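Local coordinates for protein kcn28 (Kitasatospora, PDB 6J31) that is of unknown function but has the two-domain GT-B architecture, with a C-terminal domain related to erythromycin biosynthesis protein CIII, at residues Val233-His238 against Val298-Gly303; Val320-Asn325 against Ala340-Ile345. All blocks are in the same frame, centred on the assembly; numbering follows the deposited sequence.

Contact 1. Residues Val233-His238 against Val298-Gly303; sequences VSLGSH and VFVTHG
Leu-235 lies over one face of the His-302 imidazole, and this CH-pi contact is the tight end of the pairing. Leu-235 CB stands 3.5 Å from the centroid of the His-302 ring, 27° off the ring normal and displaced toward the CD2-NE2 rim, while Leu-235 CD1 reaches CE1. Chi1 of Leu-235 (-48°) places CG beside the backbone N. Leu-235 CD2 packs on Thr-301 C at 3.7 Å. ND1 of His-302 is hydrogen-bonded to Ala-321 O, which probably limits the ring's rotation.

The parallel strand pairing continues the buried side. Ser-234 N donates to Val-300 O at 2.8 Å in a nearly straight bond (173°). Val-233 and Val-300 lie side by side, Val-233 CG2 3.9 Å from Val-300 CG2. Ser-234 CB meets the Phe-299 ring edge at CE1, in the ring plane.

The chain leaves the sheet through two successive inverse gamma turns, centred on Leu-235 and Gly-236 and closed by weak bonds. On this looser, more exposed side, poorly ordered Ser-237 touches His-302 CD2 through CB alone, at 3.7 Å.

The pair forms the middle of the six-stranded parallel sheet: strand 259-264 flanks Val-233, strand 318-320 is hydrogen-bonded to Phe-299, and Phe-245 of helix 243-253 packs on Val-300 and Leu-235.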
ATOM      1  N   VAL A 233      -9.973  15.516  -4.715  1.00 50.56           N
ATOM      2  CA  VAL A 233     -10.415  14.287  -5.364  1.00 51.01           C
ATOM      3  C   VAL A 233      -9.199  13.664  -6.032  1.00 52.92           C
ATOM      4  O   VAL A 233      -8.632  14.234  -6.972  1.00 52.68           O
ATOM      5  CB  VAL A 233     -11.533  14.541  -6.384  1.00 49.98           C
ATOM      6  CG1 VAL A 233     -11.901  13.243  -7.102  1.00 49.40           C
ATOM      7  CG2 VAL A 233     -12.746  15.145  -5.706  1.00 49.47           C
ATOM      8  N   SER A 234      -8.790  12.494  -5.545  1.00 55.28           N
ATOM      9  CA  SER A 234      -7.600  11.830  -6.071  1.00 58.82           C
ATOM     10  C   SER A 234      -7.805  10.325  -5.943  1.00 64.09           C
ATOM     11  O   SER A 234      -7.678   9.770  -4.849  1.00 64.05           O
ATOM     12  CB  SER A 234      -6.348  12.283  -5.331  1.00 57.72           C
ATOM     13  OG  SER A 234      -5.175  11.863  -6.008  1.00 57.30           O
ATOM     14  N   LEU A 235      -8.119   9.676  -7.059  1.00 69.93           N
ATOM     15  CA  LEU A 235      -8.253   8.224  -7.066  1.00 75.85           C
ATOM     16  C   LEU A 235      -6.895   7.641  -7.459  1.00 86.75           C
ATOM     17  O   LEU A 235      -6.676   7.155  -8.566  1.00 86.00           O
ATOM     18  CB  LEU A 235      -9.348   7.813  -8.038  1.00 71.57           C
ATOM     19  CG  LEU A 235     -10.674   8.575  -7.938  1.00 68.22           C
ATOM     20  CD1 LEU A 235     -11.666   8.023  -8.941  1.00 67.23           C
ATOM     21  CD2 LEU A 235     -11.243   8.505  -6.528  1.00 66.47           C
ATOM     22  N   GLY A 236      -5.976   7.687  -6.503  1.00 98.28           N
ATOM     23  CA  GLY A 236      -4.584   7.385  -6.783  1.00108.21           C
ATOM     24  C   GLY A 236      -4.226   5.921  -6.847  1.00117.18           C
ATOM     25  O   GLY A 236      -3.275   5.490  -6.189  1.00117.57           O
ATOM     26  N   SER A 237      -4.988   5.144  -7.614  1.00125.60           N
ATOM     27  CA  SER A 237      -4.656   3.738  -7.823  1.00133.85           C
ATOM     28  C   SER A 237      -4.330   3.447  -9.285  1.00140.20           C
ATOM     29  O   SER A 237      -4.867   2.509  -9.882  1.00141.02           O
ATOM     30  CB  SER A 237      -5.790   2.845  -7.321  1.00135.51           C
ATOM     31  OG  SER A 237      -5.495   1.467  -7.495  1.00136.21           O
ATOM     32  N   HIS A 238      -3.478   4.289  -9.877  1.00144.73           N
ATOM     33  CA  HIS A 238      -2.918   4.087 -11.212  1.00148.07           C
ATOM     34  C   HIS A 238      -3.985   4.194 -12.302  1.00148.29           C
ATOM     35  O   HIS A 238      -3.885   5.049 -13.189  1.00149.06           O
ATOM     36  CB  HIS A 238      -2.198   2.735 -11.271  1.00150.41           C
ATOM     37  CG  HIS A 238      -1.350   2.550 -12.486  1.00152.64           C
ATOM     38  ND1 HIS A 238      -1.867   2.239 -13.725  1.00153.31           N
ATOM     39  CD2 HIS A 238      -0.007   2.614 -12.641  1.00152.89           C
ATOM     40  CE1 HIS A 238      -0.876   2.126 -14.592  1.00153.20           C
ATOM     41  NE2 HIS A 238       0.262   2.348 -13.959  1.00152.98           N
ATOM     42  N   VAL A 298     -12.187  17.616   2.980  1.00 50.20           N
ATOM     43  CA  VAL A 298     -12.642  16.276   2.632  1.00 49.16           C
ATOM     44  C   VAL A 298     -11.713  15.734   1.558  1.00 47.43           C
ATOM     45  O   VAL A 298     -11.085  16.493   0.816  1.00 46.99           O
ATOM     46  CB  VAL A 298     -14.121  16.250   2.171  1.00 49.40           C
ATOM     47  CG1 VAL A 298     -14.253  16.799   0.775  1.00 50.00           C
ATOM     48  CG2 VAL A 298     -14.674  14.834   2.235  1.00 47.96           C
ATOM     49  N   PHE A 299     -11.607  14.409   1.496  1.00 46.52           N
ATOM     50  CA  PHE A 299     -10.687  13.721   0.600  1.00 46.62           C
ATOM     51  C   PHE A 299     -11.436  12.574  -0.059  1.00 46.52           C
ATOM     52  O   PHE A 299     -11.941  11.686   0.633  1.00 46.85           O
ATOM     53  CB  PHE A 299      -9.465  13.220   1.384  1.00 47.00           C
ATOM     54  CG  PHE A 299      -8.458  12.464   0.561  1.00 47.25           C
ATOM     55  CD1 PHE A 299      -8.323  12.686  -0.797  1.00 47.71           C
ATOM     56  CD2 PHE A 299      -7.628  11.534   1.166  1.00 47.44           C
ATOM     57  CE1 PHE A 299      -7.385  11.986  -1.538  1.00 47.76           C
ATOM     58  CE2 PHE A 299      -6.687  10.832   0.434  1.00 46.19           C
ATOM     59  CZ  PHE A 299      -6.565  11.057  -0.919  1.00 46.22           C
ATOM     60  N   VAL A 300     -11.530  12.597  -1.385  1.00 46.15           N
ATOM     61  CA  VAL A 300     -12.188  11.536  -2.140  1.00 46.24           C
ATOM     62  C   VAL A 300     -11.116  10.662  -2.778  1.00 46.78           C
ATOM     63  O   VAL A 300     -10.335  11.137  -3.612  1.00 46.61           O
ATOM     64  CB  VAL A 300     -13.139  12.102  -3.206  1.00 46.16           C
ATOM     65  CG1 VAL A 300     -13.900  10.968  -3.875  1.00 45.77           C
ATOM     66  CG2 VAL A 300     -14.089  13.118  -2.595  1.00 45.53           C
ATOM     67  N   THR A 301     -11.079   9.384  -2.395  1.00 47.24           N
ATOM     68  CA  THR A 301     -10.028   8.466  -2.814  1.00 47.56           C
ATOM     69  C   THR A 301     -10.642   7.107  -3.132  1.00 50.07           C
ATOM     70  O   THR A 301     -11.789   6.827  -2.775  1.00 49.13           O
ATOM     71  CB  THR A 301      -8.947   8.316  -1.730  1.00 46.33           C
ATOM     72  OG1 THR A 301      -8.012   7.298  -2.112  1.00 45.76           O
ATOM     73  CG2 THR A 301      -9.581   7.944  -0.394  1.00 45.53           C
ATOM     74  N   HIS A 302      -9.866   6.262  -3.824  1.00 54.99           N
ATOM     75  CA  HIS A 302     -10.298   4.884  -4.050  1.00 60.36           C
ATOM     76  C   HIS A 302     -10.329   4.064  -2.768  1.00 56.31           C
ATOM     77  O   HIS A 302     -11.025   3.046  -2.716  1.00 55.46           O
ATOM     78  CB  HIS A 302      -9.384   4.158  -5.047  1.00 68.39           C
ATOM     79  CG  HIS A 302      -9.766   4.338  -6.486  1.00 75.61           C
ATOM     80  ND1 HIS A 302     -11.059   4.196  -6.946  1.00 77.63           N
ATOM     81  CD2 HIS A 302      -9.007   4.589  -7.578  1.00 76.76           C
ATOM     82  CE1 HIS A 302     -11.085   4.394  -8.252  1.00 77.71           C
ATOM     83  NE2 HIS A 302      -9.851   4.632  -8.661  1.00 76.99           N
ATOM     84  N   GLY A 303      -9.593   4.470  -1.739  1.00 53.39           N
ATOM     85  CA  GLY A 303      -9.439   3.644  -0.561  1.00 51.43           C
ATOM     86  C   GLY A 303      -8.200   2.779  -0.523  1.00 48.59           C
ATOM     87  O   GLY A 303      -8.165   1.808   0.240  1.00 47.65           O
TER

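Contact 2. Residues Val320-Asn325 against Ala340-Ile345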
ATOM      1  N   VAL A 320     -14.923   7.273   0.166  1.00 46.83           N
ATOM      2  CA  VAL A 320     -14.163   6.147  -0.362  1.00 47.55           C
ATOM      3  C   VAL A 320     -14.963   5.482  -1.473  1.00 48.63           C
ATOM      4  O   VAL A 320     -16.162   5.224  -1.314  1.00 48.99           O
ATOM      5  CB  VAL A 320     -13.818   5.139   0.747  1.00 47.34           C
ATOM      6  CG1 VAL A 320     -12.908   4.054   0.207  1.00 46.55           C
ATOM      7  CG2 VAL A 320     -13.176   5.848   1.922  1.00 47.29           C
ATOM      8  N   ALA A 321     -14.295   5.198  -2.594  1.00 50.46           N
ATOM      9  CA  ALA A 321     -14.893   4.532  -3.750  1.00 53.98           C
ATOM     10  C   ALA A 321     -14.057   3.296  -4.060  1.00 56.95           C
ATOM     11  O   ALA A 321     -13.223   3.311  -4.978  1.00 55.40           O
ATOM     12  CB  ALA A 321     -14.971   5.462  -4.960  1.00 53.70           C
ATOM     13  N   PRO A 322     -14.260   2.205  -3.326  1.00 61.87           N
ATOM     14  CA  PRO A 322     -13.391   1.036  -3.488  1.00 65.56           C
ATOM     15  C   PRO A 322     -13.594   0.363  -4.835  1.00 70.77           C
ATOM     16  O   PRO A 322     -14.699   0.331  -5.385  1.00 72.73           O
ATOM     17  CB  PRO A 322     -13.823   0.118  -2.340  1.00 65.17           C
ATOM     18  CG  PRO A 322     -15.254   0.489  -2.111  1.00 65.08           C
ATOM     19  CD  PRO A 322     -15.311   1.977  -2.319  1.00 63.36           C
ATOM     20  N   GLN A 323     -12.500  -0.180  -5.370  1.00 74.03           N
ATOM     21  CA  GLN A 323     -12.543  -0.887  -6.644  1.00 78.84           C
ATOM     22  C   GLN A 323     -11.630  -2.109  -6.618  1.00 79.96           C
ATOM     23  O   GLN A 323     -12.100  -3.244  -6.737  1.00 80.91           O
ATOM     24  CB  GLN A 323     -12.153   0.053  -7.793  1.00 82.80           C
ATOM     25  CG  GLN A 323     -12.908   1.384  -7.801  1.00 86.42           C
ATOM     26  CD  GLN A 323     -13.299   1.855  -9.185  1.00 89.37           C
ATOM     27  OE1 GLN A 323     -13.102   1.149 -10.174  1.00 89.64           O
ATOM     28  NE2 GLN A 323     -13.856   3.060  -9.263  1.00 91.05           N
ATOM     29  N   ALA A 324     -10.327  -1.888  -6.459  1.00 80.78           N
ATOM     30  CA  ALA A 324      -9.359  -2.971  -6.553  1.00 81.45           C
ATOM     31  C   ALA A 324      -9.463  -3.888  -5.333  1.00 82.25           C
ATOM     32  O   ALA A 324     -10.225  -3.642  -4.398  1.00 83.10           O
ATOM     33  CB  ALA A 324      -7.947  -2.407  -6.702  1.00 80.88           C
ATOM     34  N   ASN A 325      -8.670  -4.965  -5.358  1.00 81.54           N
ATOM     35  CA  ASN A 325      -8.811  -6.046  -4.383  1.00 80.12           C
ATOM     36  C   ASN A 325      -8.660  -5.540  -2.944  1.00 76.82           C
ATOM     37  O   ASN A 325      -9.419  -5.941  -2.053  1.00 78.59           O
ATOM     38  CB  ASN A 325      -7.808  -7.165  -4.708  1.00 83.86           C
ATOM     39  CG  ASN A 325      -6.417  -6.625  -5.020  1.00 85.88           C
ATOM     40  OD1 ASN A 325      -6.055  -5.529  -4.589  1.00 87.02           O
ATOM     41  ND2 ASN A 325      -5.626  -7.401  -5.754  1.00 87.55           N
ATOM     42  N   ALA A 340     -15.791   8.224   7.552  1.00 43.85           N
ATOM     43  CA  ALA A 340     -15.816   8.065   6.107  1.00 45.08           C
ATOM     44  C   ALA A 340     -17.212   7.686   5.635  1.00 47.45           C
ATOM     45  O   ALA A 340     -18.052   7.226   6.410  1.00 47.02           O
ATOM     46  CB  ALA A 340     -14.797   7.016   5.648  1.00 44.13           C
ATOM     47  N   ARG A 341     -17.440   7.882   4.337  1.00 51.94           N
ATOM     48  CA  ARG A 341     -18.659   7.468   3.660  1.00 55.86           C
ATOM     49  C   ARG A 341     -18.247   6.677   2.426  1.00 55.80           C
ATOM     50  O   ARG A 341     -17.296   7.056   1.735  1.00 54.46           O
ATOM     51  CB  ARG A 341     -19.497   8.682   3.237  1.00 59.84           C
ATOM     52  CG  ARG A 341     -20.252   9.402   4.356  1.00 63.63           C
ATOM     53  CD  ARG A 341     -21.764   9.278   4.260  1.00 67.04           C
ATOM     54  NE  ARG A 341     -22.433  10.377   4.958  1.00 70.64           N
ATOM     55  CZ  ARG A 341     -22.371  10.612   6.266  1.00 73.39           C
ATOM     56  NH1 ARG A 341     -21.661   9.823   7.062  1.00 74.36           N
ATOM     57  NH2 ARG A 341     -23.021  11.651   6.776  1.00 74.37           N
ATOM     58  N   ARG A 342     -18.938   5.576   2.154  1.00 56.96           N
ATOM     59  CA  ARG A 342     -18.637   4.750   0.993  1.00 58.33           C
ATOM     60  C   ARG A 342     -19.621   5.032  -0.139  1.00 61.08           C
ATOM     61  O   ARG A 342     -20.826   5.165   0.092  1.00 63.42           O
ATOM     62  CB  ARG A 342     -18.662   3.265   1.366  1.00 57.09           C
ATOM     63  CG  ARG A 342     -18.323   2.314   0.232  1.00 55.23           C
ATOM     64  CD  ARG A 342     -18.213   0.887   0.742  1.00 54.12           C
ATOM     65  NE  ARG A 342     -17.944  -0.067  -0.330  1.00 53.57           N
ATOM     66  CZ  ARG A 342     -17.561  -1.326  -0.136  1.00 52.59           C
ATOM     67  NH1 ARG A 342     -17.401  -1.792   1.096  1.00 52.11           N
ATOM     68  NH2 ARG A 342     -17.338  -2.122  -1.174  1.00 51.51           N
ATOM     69  N   ILE A 343     -19.098   5.139  -1.366  1.00 62.56           N
ATOM     70  CA  ILE A 343     -19.910   5.354  -2.559  1.00 63.90           C
ATOM     71  C   ILE A 343     -19.432   4.427  -3.670  1.00 69.44           C
ATOM     72  O   ILE A 343     -18.324   3.888  -3.630  1.00 68.23           O
ATOM     73  CB  ILE A 343     -19.874   6.816  -3.057  1.00 60.39           C
ATOM     74  CG1 ILE A 343     -18.489   7.156  -3.610  1.00 58.50           C
ATOM     75  CG2 ILE A 343     -20.268   7.777  -1.950  1.00 60.12           C
ATOM     76  CD1 ILE A 343     -18.414   8.527  -4.238  1.00 57.43           C
ATOM     77  N   ASP A 344     -20.294   4.240  -4.668  1.00 76.86           N
ATOM     78  CA  ASP A 344     -19.967   3.494  -5.879  1.00 83.14           C
ATOM     79  C   ASP A 344     -19.906   4.469  -7.047  1.00 88.15           C
ATOM     80  O   ASP A 344     -20.888   5.166  -7.327  1.00 88.86           O
ATOM     81  CB  ASP A 344     -20.993   2.392  -6.153  1.00 84.69           C
ATOM     82  CG  ASP A 344     -20.547   1.425  -7.251  1.00 85.57           C
ATOM     83  OD1 ASP A 344     -19.711   1.799  -8.101  1.00 85.53           O
ATOM     84  OD2 ASP A 344     -21.043   0.278  -7.266  1.00 86.12           O
ATOM     85  N   ILE A 345     -18.755   4.513  -7.726  1.00 91.93           N
ATOM     86  CA  ILE A 345     -18.556   5.450  -8.830  1.00 96.02           C
ATOM     87  C   ILE A 345     -19.576   5.218  -9.936  1.00 97.04           C
ATOM     88  O   ILE A 345     -20.032   6.169 -10.584  1.00 98.25           O
ATOM     89  CB  ILE A 345     -17.111   5.342  -9.356  1.00 97.93           C
ATOM     90  CG1 ILE A 345     -16.220   6.380  -8.678  1.00 99.03           C
ATOM     91  CG2 ILE A 345     -17.055   5.488 -10.874  1.00 98.40           C
ATOM     92  CD1 ILE A 345     -14.821   6.402  -9.215  1.00 99.24           C
TER
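Pro-322 CG sits over one face of the Arg-342 guanidinium, 3.3 Å from NE and 3.5 Å from NH2, the two side chains crossing at about a right angle. Chi1 of the arginine (-178°) sets CG anti to the backbone N, and the chain extended from there to NE carries the guanidinium to the proline. Its NH1 is held separately by a salt bridge to Glu-332, so the same flat group combines a charged partner with an aliphatic cover.

Backbone hydrogen bonds define a short parallel pairing. Val-320 N donates to Arg-341 O at 2.9 Å, and Val-320 O accepts from Ile-343 N, also at 2.9 Å, with N-H...O angles of 170° and 166°. These two bonds bracket Arg-342, as expected for a parallel bridge with Val-320. Beyond them the carbonyl O of Ile-343 faces Ala-321 CA in a CA-H...O contact of 3.5 Å.

Van der Waals packing completes the join. Ala-321 CB touches both isoleucines, 4.1 Å from Ile-343 CG1 and 4.0 Å from Ile-345 CG1. Gln-323 crosses Ile-345 at about a right angle, and Gln-323 NE2 comes to 3.5 Å from Ile-345 CD1, a packing contact.

Strand 340-342 is one of the two outermost strands of the C-terminal sheet in this chain. Helix 327-336, which connects the segments in a right-handed beta-alpha-beta crossover, packs on Val-320 and Ala-340, whereas Leu-353 of helix 350-362 touches Ile-343.

Both contacts belong to one parallel sheet, their centres about 9 Å apart: contact 1 is buried in its middle, contact 2 only partly buried at its margin. The residues 298-303 and 320-325 join them directly, since Thr-301 O and Ala-321 N are 3.0 Å apart, a probable hydrogen bond. At the loop ends, Leu-235 CD1 meets Ile-345 CD1 at 3.6 Å. Chemistry follows position: contact 1 relies on aliphatic and ring packing, whereas contact 2 has two exposed arginines, whose salt bridges run outside the contact, Arg-342 to Glu-332 and Arg-341 to Glu-359, on neighbouring helices. Only contact 2 holds a ligand-pocket residue, Asn-325, which touches BG9 but takes no part in the pairing.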